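Local coordinates for protein isomerase/lactonizing enzyme (Agrobacterium tumefaciens, PDB 1RVK) that is of unknown function but belongs to the enolase superfamily, binds magnesium in its barrel domain and probably acts as an isomerase or lactonizing enzyme, at residues A[160-168]-A[351-359]; A[138-147]-A[332-340]. One frame throughout, in Å; residues are numbered along the deposited sequence.

Interaction 1: A[160-168]-A[351-359]; sequences LVKRGYKGI and DPMDRDGFV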
loop_
_atom_site.group_PDB
_atom_site.type_symbol
_atom_site.label_atom_id
_atom_site.label_comp_id
_atom_site.label_asym_id
_atom_site.label_seq_id
_atom_site.Cartn_x
_atom_site.Cartn_y
_atom_site.Cartn_z
ATOM N N LEU A 160 -11.950 4.632 -15.992
ATOM C CA LEU A 160 -12.021 4.620 -14.532
ATOM C C LEU A 160 -13.113 5.550 -14.002
ATOM O O LEU A 160 -13.755 5.250 -12.996
ATOM C CB LEU A 160 -10.661 5.004 -13.937
ATOM C CG LEU A 160 -9.508 4.052 -14.269
ATOM C CD1 LEU A 160 -8.222 4.598 -13.661
ATOM C CD2 LEU A 160 -9.803 2.641 -13.743
ATOM N N VAL A 161 -13.327 6.679 -14.672
ATOM C CA VAL A 161 -14.364 7.611 -14.244
ATOM C C VAL A 161 -15.717 6.933 -14.441
ATOM O O VAL A 161 -16.607 7.040 -13.600
ATOM C CB VAL A 161 -14.308 8.929 -15.054
ATOM C CG1 VAL A 161 -15.536 9.780 -14.767
ATOM C CG2 VAL A 161 -13.046 9.706 -14.681
ATOM N N LYS A 162 -15.859 6.223 -15.554
ATOM C CA LYS A 162 -17.098 5.511 -15.845
ATOM C C LYS A 162 -17.371 4.475 -14.750
ATOM O O LYS A 162 -18.521 4.269 -14.353
ATOM C CB LYS A 162 -16.998 4.820 -17.209
ATOM C CG LYS A 162 -18.262 4.092 -17.642
ATOM C CD LYS A 162 -18.083 3.459 -19.018
ATOM C CE LYS A 162 -19.343 2.734 -19.470
ATOM N NZ LYS A 162 -19.722 1.636 -18.536
ATOM N N ARG A 163 -16.311 3.831 -14.266
ATOM C CA ARG A 163 -16.423 2.821 -13.213
ATOM C C ARG A 163 -16.915 3.422 -11.898
ATOM O O ARG A 163 -17.511 2.727 -11.077
ATOM C CB ARG A 163 -15.068 2.140 -12.984
ATOM C CG ARG A 163 -15.039 1.163 -11.814
ATOM C CD ARG A 163 -15.949 -0.038 -12.030
ATOM N NE ARG A 163 -15.899 -0.964 -10.897
ATOM C CZ ARG A 163 -16.547 -0.787 -9.747
ATOM N NH1 ARG A 163 -17.312 0.280 -9.562
ATOM N NH2 ARG A 163 -16.424 -1.682 -8.775
ATOM N N GLY A 164 -16.650 4.708 -11.693
ATOM C CA GLY A 164 -17.105 5.353 -10.476
ATOM C C GLY A 164 -16.039 6.043 -9.647
ATOM O O GLY A 164 -16.364 6.743 -8.694
ATOM N N TYR A 165 -14.772 5.846 -9.997
ATOM C CA TYR A 165 -13.679 6.474 -9.257
ATOM C C TYR A 165 -13.805 7.994 -9.292
ATOM O O TYR A 165 -13.986 8.577 -10.359
ATOM C CB TYR A 165 -12.330 6.065 -9.860
ATOM C CG TYR A 165 -11.938 4.629 -9.591
ATOM C CD1 TYR A 165 -11.465 4.241 -8.338
ATOM C CD2 TYR A 165 -12.028 3.657 -10.590
ATOM C CE1 TYR A 165 -11.085 2.924 -8.086
ATOM C CE2 TYR A 165 -11.653 2.329 -10.345
ATOM C CZ TYR A 165 -11.182 1.975 -9.090
ATOM O OH TYR A 165 -10.803 0.678 -8.832
ATOM N N LYS A 166 -13.709 8.628 -8.124
ATOM C CA LYS A 166 -13.794 10.084 -8.027
ATOM C C LYS A 166 -12.398 10.708 -8.027
ATOM O O LYS A 166 -12.245 11.929 -8.102
ATOM C CB LYS A 166 -14.543 10.490 -6.757
ATOM C CG LYS A 166 -16.053 10.252 -6.810
ATOM C CD LYS A 166 -16.709 10.685 -5.503
ATOM C CE LYS A 166 -18.215 10.870 -5.645
ATOM N NZ LYS A 166 -18.926 9.647 -6.093
ATOM N N GLY A 167 -11.386 9.854 -7.943
ATOM C CA GLY A 167 -10.007 10.308 -7.951
ATOM C C GLY A 167 -9.179 9.329 -8.760
ATOM O O GLY A 167 -9.523 8.154 -8.840
ATOM N N ILE A 168 -8.095 9.807 -9.362
ATOM C CA ILE A 168 -7.227 8.961 -10.177
ATOM C C ILE A 168 -5.774 9.359 -9.974
ATOM O O ILE A 168 -5.449 10.545 -10.030
ATOM C CB ILE A 168 -7.548 9.126 -11.681
ATOM C CG1 ILE A 168 -8.986 8.687 -11.954
ATOM C CG2 ILE A 168 -6.571 8.300 -12.525
ATOM C CD1 ILE A 168 -9.467 9.020 -13.355
ATOM N N ASP A 351 -12.069 -5.523 -0.898
ATOM C CA ASP A 351 -12.399 -4.120 -1.132
ATOM C C ASP A 351 -13.388 -3.841 -2.263
ATOM O O ASP A 351 -13.059 -3.155 -3.233
ATOM C CB ASP A 351 -11.106 -3.340 -1.389
ATOM C CG ASP A 351 -10.311 -3.892 -2.562
ATOM O OD1 ASP A 351 -10.687 -4.958 -3.099
ATOM O OD2 ASP A 351 -9.304 -3.263 -2.948
ATOM N N PRO A 352 -14.624 -4.345 -2.138
ATOM C CA PRO A 352 -15.656 -4.138 -3.161
ATOM C C PRO A 352 -15.967 -2.649 -3.266
ATOM O O PRO A 352 -16.055 -1.960 -2.248
ATOM C CB PRO A 352 -16.861 -4.909 -2.617
ATOM C CG PRO A 352 -16.302 -5.806 -1.561
ATOM C CD PRO A 352 -15.184 -5.019 -0.957
HETATM N N MSE A 353 -16.149 -2.148 -4.484
HETATM C CA MSE A 353 -16.453 -0.732 -4.658
HETATM C C MSE A 353 -17.764 -0.536 -5.418
HETATM O O MSE A 353 -17.985 -1.167 -6.457
HETATM C CB MSE A 353 -15.310 -0.037 -5.406
HETATM C CG MSE A 353 -15.460 1.479 -5.473
HETATM SE SE MSE A 353 -14.015 2.360 -6.400
HETATM C CE MSE A 353 -14.617 2.050 -8.221
ATOM N N ASP A 354 -18.640 0.332 -4.908
ATOM C CA ASP A 354 -19.902 0.569 -5.599
ATOM C C ASP A 354 -19.717 1.471 -6.814
ATOM O O ASP A 354 -18.602 1.902 -7.122
ATOM C CB ASP A 354 -20.981 1.140 -4.656
ATOM C CG ASP A 354 -20.616 2.491 -4.059
ATOM O OD1 ASP A 354 -19.957 3.307 -4.734
ATOM O OD2 ASP A 354 -21.024 2.745 -2.905
ATOM N N ARG A 355 -20.816 1.746 -7.511
ATOM C CA ARG A 355 -20.776 2.566 -8.712
ATOM C C ARG A 355 -20.535 4.044 -8.442
ATOM O O ARG A 355 -20.379 4.828 -9.379
ATOM C CB ARG A 355 -22.080 2.397 -9.498
ATOM C CG ARG A 355 -22.398 0.957 -9.865
ATOM C CD ARG A 355 -21.353 0.388 -10.804
ATOM N NE ARG A 355 -21.291 1.131 -12.059
ATOM C CZ ARG A 355 -20.465 0.842 -13.058
ATOM N NH1 ARG A 355 -19.624 -0.179 -12.952
ATOM N NH2 ARG A 355 -20.477 1.577 -14.163
ATOM N N ASP A 356 -20.508 4.426 -7.167
ATOM C CA ASP A 356 -20.285 5.819 -6.792
ATOM C C ASP A 356 -18.848 6.076 -6.338
ATOM O O ASP A 356 -18.500 7.195 -5.962
ATOM C CB ASP A 356 -21.265 6.226 -5.687
ATOM C CG ASP A 356 -22.690 6.369 -6.195
ATOM O OD1 ASP A 356 -23.629 6.301 -5.374
ATOM O OD2 ASP A 356 -22.872 6.563 -7.416
ATOM N N GLY A 357 -18.018 5.039 -6.372
ATOM C CA GLY A 357 -16.627 5.200 -5.979
ATOM C C GLY A 357 -16.319 4.934 -4.515
ATOM O O GLY A 357 -15.237 5.282 -4.040
ATOM N N PHE A 358 -17.258 4.331 -3.793
ATOM C CA PHE A 358 -17.035 4.020 -2.387
ATOM C C PHE A 358 -16.728 2.543 -2.173
ATOM O O PHE A 358 -17.457 1.675 -2.653
ATOM C CB PHE A 358 -18.262 4.366 -1.534
ATOM C CG PHE A 358 -18.436 5.834 -1.270
ATOM C CD1 PHE A 358 -19.179 6.627 -2.134
ATOM C CD2 PHE A 358 -17.862 6.421 -0.145
ATOM C CE1 PHE A 358 -19.353 7.984 -1.887
ATOM C CE2 PHE A 358 -18.031 7.783 0.113
ATOM C CZ PHE A 358 -18.779 8.562 -0.761
ATOM N N VAL A 359 -15.642 2.266 -1.457
ATOM C CA VAL A 359 -15.281 0.893 -1.124
ATOM C C VAL A 359 -15.975 0.609 0.208
ATOM O O VAL A 359 -15.935 1.437 1.119
ATOM C CB VAL A 359 -13.749 0.728 -0.948
ATOM C CG1 VAL A 359 -13.441 -0.562 -0.189
ATOM C CG2 VAL A 359 -13.075 0.697 -2.317
HETATM O O HOH W 1 -18.051 0.568 -15.680
HETATM O O HOH W 2 -20.347 4.697 -12.126
HETATM O O HOH W 3 -13.891 7.485 -5.546
#
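Arg163 and Tyr165 close on the selenomethionine Met353 where a Schellman motif, with Gly164 at positive phi, ends helix 150-163 of the enolase-type barrel and meets the turn leading into strand 358-360. This is the tight side. Met353 CE sits over the centre of the Tyr165 ring, 3.5 Å from its centroid, a CH-pi contact reinforced by SE at the ring's CE1 side. The same methyl lies against one face of the Arg163 guanidinium. A bend at chi2 (65°) swings that guanidinium to the start of the turn, where NH2 donates almost straight to Met353 O (2.8 Å, 172°), just ahead of it, and NH1 reaches O of its first residue, Asp354, from above the carbonyl plane. Asp340 pairs with Arg163 NE and Arg330 bonds Tyr165 OH.

The other side is looser and wet. Arg355 folds back at chi2 and chi3, which lays its guanidinium over Arg163 O, its plane 8° from that of the Arg163 guanidinium, and it shares a water with Lys162, which binds it weakly. A second water links Lys162 O to Arg355 O. A third bridges the loops just ahead of strands 167-171 and 358-360: it accepts from Lys166 N at 2.8 Å and donates to Gly357 O.

Interaction 2: A[138-147]-A[332-340]; sequences MCGDELEGGL and LLHPFLEYD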
loop_
_atom_site.group_PDB
_atom_site.type_symbol
_atom_site.label_atom_id
_atom_site.label_comp_id
_atom_site.label_asym_id
_atom_site.label_seq_id
_atom_site.Cartn_x
_atom_site.Cartn_y
_atom_site.Cartn_z
HETATM N N MSE A 138 -1.083 1.635 -12.770
HETATM C CA MSE A 138 0.259 1.046 -12.818
HETATM C C MSE A 138 1.265 1.941 -13.530
HETATM O O MSE A 138 0.893 2.816 -14.318
HETATM C CB MSE A 138 0.246 -0.295 -13.559
HETATM C CG MSE A 138 -0.393 -1.452 -12.824
HETATM SE SE MSE A 138 -0.004 -3.131 -13.734
HETATM C CE MSE A 138 -0.502 -4.341 -12.316
ATOM N N CYS A 139 2.544 1.698 -13.261
ATOM C CA CYS A 139 3.622 2.444 -13.898
ATOM C C CYS A 139 3.478 2.288 -15.406
ATOM O O CYS A 139 2.909 1.305 -15.882
ATOM C CB CYS A 139 4.985 1.892 -13.472
ATOM S SG CYS A 139 5.394 2.159 -11.737
ATOM N N GLY A 140 4.001 3.251 -16.153
ATOM C CA GLY A 140 3.912 3.184 -17.600
ATOM C C GLY A 140 4.677 2.020 -18.206
ATOM O O GLY A 140 5.579 1.455 -17.585
ATOM N N ASP A 141 4.317 1.661 -19.431
ATOM C CA ASP A 141 4.980 0.565 -20.124
ATOM C C ASP A 141 5.193 0.902 -21.595
ATOM O O ASP A 141 5.127 2.067 -21.992
ATOM C CB ASP A 141 4.159 -0.727 -19.994
ATOM C CG ASP A 141 2.696 -0.541 -20.369
ATOM O OD1 ASP A 141 2.417 0.008 -21.454
ATOM O OD2 ASP A 141 1.820 -0.956 -19.578
ATOM N N GLU A 142 5.470 -0.120 -22.394
ATOM C CA GLU A 142 5.684 0.064 -23.821
ATOM C C GLU A 142 4.756 -0.877 -24.585
ATOM O O GLU A 142 5.049 -1.294 -25.707
ATOM C CB GLU A 142 7.152 -0.199 -24.164
ATOM C CG GLU A 142 8.093 0.835 -23.551
ATOM C CD GLU A 142 9.555 0.552 -23.826
ATOM O OE1 GLU A 142 10.123 -0.358 -23.182
ATOM O OE2 GLU A 142 10.138 1.239 -24.690
ATOM N N LEU A 143 3.628 -1.192 -23.951
ATOM C CA LEU A 143 2.612 -2.072 -24.524
ATOM C C LEU A 143 1.602 -1.261 -25.324
ATOM O O LEU A 143 0.929 -0.384 -24.787
ATOM C CB LEU A 143 1.876 -2.824 -23.410
ATOM C CG LEU A 143 2.564 -4.002 -22.710
ATOM C CD1 LEU A 143 4.032 -3.726 -22.519
ATOM C CD2 LEU A 143 1.887 -4.253 -21.372
ATOM N N GLU A 144 1.494 -1.561 -26.612
ATOM C CA GLU A 144 0.561 -0.853 -27.476
ATOM C C GLU A 144 -0.852 -0.945 -26.903
ATOM O O GLU A 144 -1.348 -2.038 -26.628
ATOM C CB GLU A 144 0.606 -1.457 -28.879
ATOM C CG GLU A 144 -0.030 -0.598 -29.953
ATOM C CD GLU A 144 0.204 -1.156 -31.342
ATOM O OE1 GLU A 144 1.379 -1.389 -31.699
ATOM O OE2 GLU A 144 -0.781 -1.360 -32.080
ATOM N N GLY A 145 -1.489 0.207 -26.710
ATOM C CA GLY A 145 -2.836 0.227 -26.167
ATOM C C GLY A 145 -2.896 0.098 -24.654
ATOM O O GLY A 145 -3.970 0.190 -24.059
ATOM N N GLY A 146 -1.743 -0.118 -24.026
ATOM C CA GLY A 146 -1.702 -0.244 -22.578
ATOM C C GLY A 146 -1.480 1.114 -21.942
ATOM O O GLY A 146 -2.417 1.896 -21.799
ATOM N N LEU A 147 -0.237 1.383 -21.549
ATOM C CA LEU A 147 0.134 2.662 -20.950
ATOM C C LEU A 147 1.446 3.088 -21.605
ATOM O O LEU A 147 2.408 3.460 -20.936
ATOM C CB LEU A 147 0.308 2.513 -19.433
ATOM C CG LEU A 147 -0.979 2.180 -18.666
ATOM C CD1 LEU A 147 -0.663 1.915 -17.202
ATOM C CD2 LEU A 147 -1.970 3.331 -18.800
ATOM N N LEU A 332 -2.758 -1.783 -7.926
ATOM C CA LEU A 332 -2.627 -1.000 -9.154
ATOM C C LEU A 332 -3.513 -1.488 -10.298
ATOM O O LEU A 332 -3.774 -2.686 -10.433
ATOM C CB LEU A 332 -1.160 -0.985 -9.593
ATOM C CG LEU A 332 -0.218 -0.383 -8.545
ATOM C CD1 LEU A 332 1.219 -0.457 -9.026
ATOM C CD2 LEU A 332 -0.620 1.058 -8.278
ATOM N N LEU A 333 -3.953 -0.539 -11.123
ATOM C CA LEU A 333 -4.847 -0.799 -12.253
ATOM C C LEU A 333 -4.189 -0.668 -13.626
ATOM O O LEU A 333 -3.236 0.093 -13.808
ATOM C CB LEU A 333 -6.038 0.166 -12.190
ATOM C CG LEU A 333 -7.272 -0.087 -11.312
ATOM C CD1 LEU A 333 -6.983 -1.041 -10.177
ATOM C CD2 LEU A 333 -7.776 1.251 -10.801
ATOM N N HIS A 334 -4.732 -1.398 -14.598
ATOM C CA HIS A 334 -4.224 -1.384 -15.966
ATOM C C HIS A 334 -5.361 -1.806 -16.895
ATOM O O HIS A 334 -6.158 -2.677 -16.555
ATOM C CB HIS A 334 -3.045 -2.353 -16.100
ATOM C CG HIS A 334 -2.276 -2.202 -17.377
ATOM N ND1 HIS A 334 -2.760 -2.629 -18.595
ATOM C CD2 HIS A 334 -1.065 -1.647 -17.628
ATOM C CE1 HIS A 334 -1.882 -2.346 -19.540
ATOM N NE2 HIS A 334 -0.844 -1.748 -18.980
ATOM N N PRO A 335 -5.455 -1.187 -18.079
ATOM C CA PRO A 335 -6.540 -1.571 -18.988
ATOM C C PRO A 335 -6.590 -3.053 -19.371
ATOM O O PRO A 335 -7.656 -3.577 -19.681
ATOM C CB PRO A 335 -6.331 -0.651 -20.197
ATOM C CG PRO A 335 -4.861 -0.278 -20.124
ATOM C CD PRO A 335 -4.644 -0.095 -18.646
ATOM N N PHE A 336 -5.450 -3.733 -19.338
ATOM C CA PHE A 336 -5.424 -5.149 -19.707
ATOM C C PHE A 336 -5.855 -6.072 -18.577
ATOM O O PHE A 336 -6.071 -7.264 -18.799
ATOM C CB PHE A 336 -4.020 -5.573 -20.155
ATOM C CG PHE A 336 -3.500 -4.827 -21.352
ATOM C CD1 PHE A 336 -4.323 -3.971 -22.078
ATOM C CD2 PHE A 336 -2.178 -4.987 -21.753
ATOM C CE1 PHE A 336 -3.835 -3.282 -23.188
ATOM C CE2 PHE A 336 -1.682 -4.306 -22.858
ATOM C CZ PHE A 336 -2.512 -3.451 -23.577
ATOM N N LEU A 337 -5.986 -5.529 -17.371
ATOM C CA LEU A 337 -6.354 -6.341 -16.217
ATOM C C LEU A 337 -7.696 -5.959 -15.601
ATOM O O LEU A 337 -8.112 -4.802 -15.658
ATOM C CB LEU A 337 -5.259 -6.236 -15.148
ATOM C CG LEU A 337 -3.826 -6.542 -15.591
ATOM C CD1 LEU A 337 -2.859 -6.277 -14.441
ATOM C CD2 LEU A 337 -3.736 -7.990 -16.045
ATOM N N GLU A 338 -8.366 -6.945 -15.015
ATOM C CA GLU A 338 -9.657 -6.724 -14.374
ATOM C C GLU A 338 -9.483 -6.851 -12.865
ATOM O O GLU A 338 -9.569 -7.945 -12.309
ATOM C CB GLU A 338 -10.681 -7.753 -14.862
ATOM C CG GLU A 338 -12.077 -7.512 -14.322
ATOM C CD GLU A 338 -12.692 -6.232 -14.858
ATOM O OE1 GLU A 338 -13.707 -5.775 -14.288
ATOM O OE2 GLU A 338 -12.170 -5.689 -15.854
ATOM N N TYR A 339 -9.243 -5.723 -12.209
ATOM C CA TYR A 339 -9.038 -5.696 -10.767
ATOM C C TYR A 339 -10.205 -6.280 -9.975
ATOM O O TYR A 339 -10.002 -6.988 -8.990
ATOM C CB TYR A 339 -8.767 -4.254 -10.318
ATOM C CG TYR A 339 -8.461 -4.092 -8.844
ATOM C CD1 TYR A 339 -9.480 -4.069 -7.891
ATOM C CD2 TYR A 339 -7.145 -3.962 -8.400
ATOM C CE1 TYR A 339 -9.195 -3.919 -6.536
ATOM C CE2 TYR A 339 -6.851 -3.812 -7.049
ATOM C CZ TYR A 339 -7.879 -3.791 -6.124
ATOM O OH TYR A 339 -7.584 -3.641 -4.789
ATOM N N ASP A 340 -11.426 -5.989 -10.410
ATOM C CA ASP A 340 -12.614 -6.465 -9.710
ATOM C C ASP A 340 -12.775 -7.987 -9.681
ATOM O O ASP A 340 -13.629 -8.508 -8.962
ATOM C CB ASP A 340 -13.863 -5.799 -10.304
ATOM C CG ASP A 340 -13.881 -4.287 -10.081
ATOM O OD1 ASP A 340 -14.784 -3.606 -10.616
ATOM O OD2 ASP A 340 -12.991 -3.777 -9.367
#
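Met138 and Leu332 meet where two neighbouring parallel strands of the enolase-type barrel, 130-137 and 328-333, run out into loops, and the loops go on packing against each other. At the start of 138-147, Met138 N donates to Leu333 O (2.8 Å, 177°), prolonging the strand pairing. The Met138 side chain, a selenomethionine, extends beyond CG: CG presses on Leu332 CB at a tight 3.4 Å, SE passes His334 CB, and CE ends on Leu337 CD1. Pro27 of strand 25-28 touches Met138, His334 and Leu337.

Next comes Asp141, whose carboxylate does two jobs. OD2 accepts a hydrogen bond from His334 NE2 (2.8 Å); NE2 arrives nearly in line with the C-O bond, and OD2 lies close to the imidazole plane, while ring and carboxylate are turned 43° apart. OD1 is gripped by two backbone amides from opposite faces, Leu143 N, which makes an Asx turn, and Leu147 N. Both oxygens are thus held, and so is the imidazole, since His334 ND1 accepts from Phe336 N in the ring plane. With chi1 at -168°, His334 CG stands anti to the backbone N, and the ring reaches across to Asp141.

From Leu143 to Gly146 the chain makes a type II turn that packs against Phe336. Leu143 CD2 packs on Phe336 CE2, Glu144 O comes to the ring edge 3.6 Å from Phe336 CZ, and Gly146 CA lies beside both rings, 3.7 Å from His334 CE1 and 3.5 Å from Phe336 CZ. Pro335 CG lies by Gly146 O, a buried acceptor with no partner in the model. Leu147 closes the loop by sliding past the imidazole, CD1 3.6 Å from His334 CD2.

How the interactions relate
The two contacts lie about 17 Å apart, centre to centre. Both reach the same barrel sheet, interaction 1 where strands 167-171 and 358-360 begin, interaction 2 where 130-137 and 328-333 end. Their segments alternate along the chain: 138-147, 160-168, 332-340, 351-359. Helix 150-163 joins the first two segments and the chain from 328-333 to 358-360 carries the last two, so both contacts tie the beginning of the barrel domain to its end. They also touch: Asp340 of interaction 2 forms a salt bridge with Arg163, Tyr339 OH probably bonds Asp351 OD2, and Leu333 packs against Leu160 and Tyr165. Strand 130-137 pairs in parallel with 328-333, closing the barrel that holds the magnesium ion, and antiparallel with 358-360.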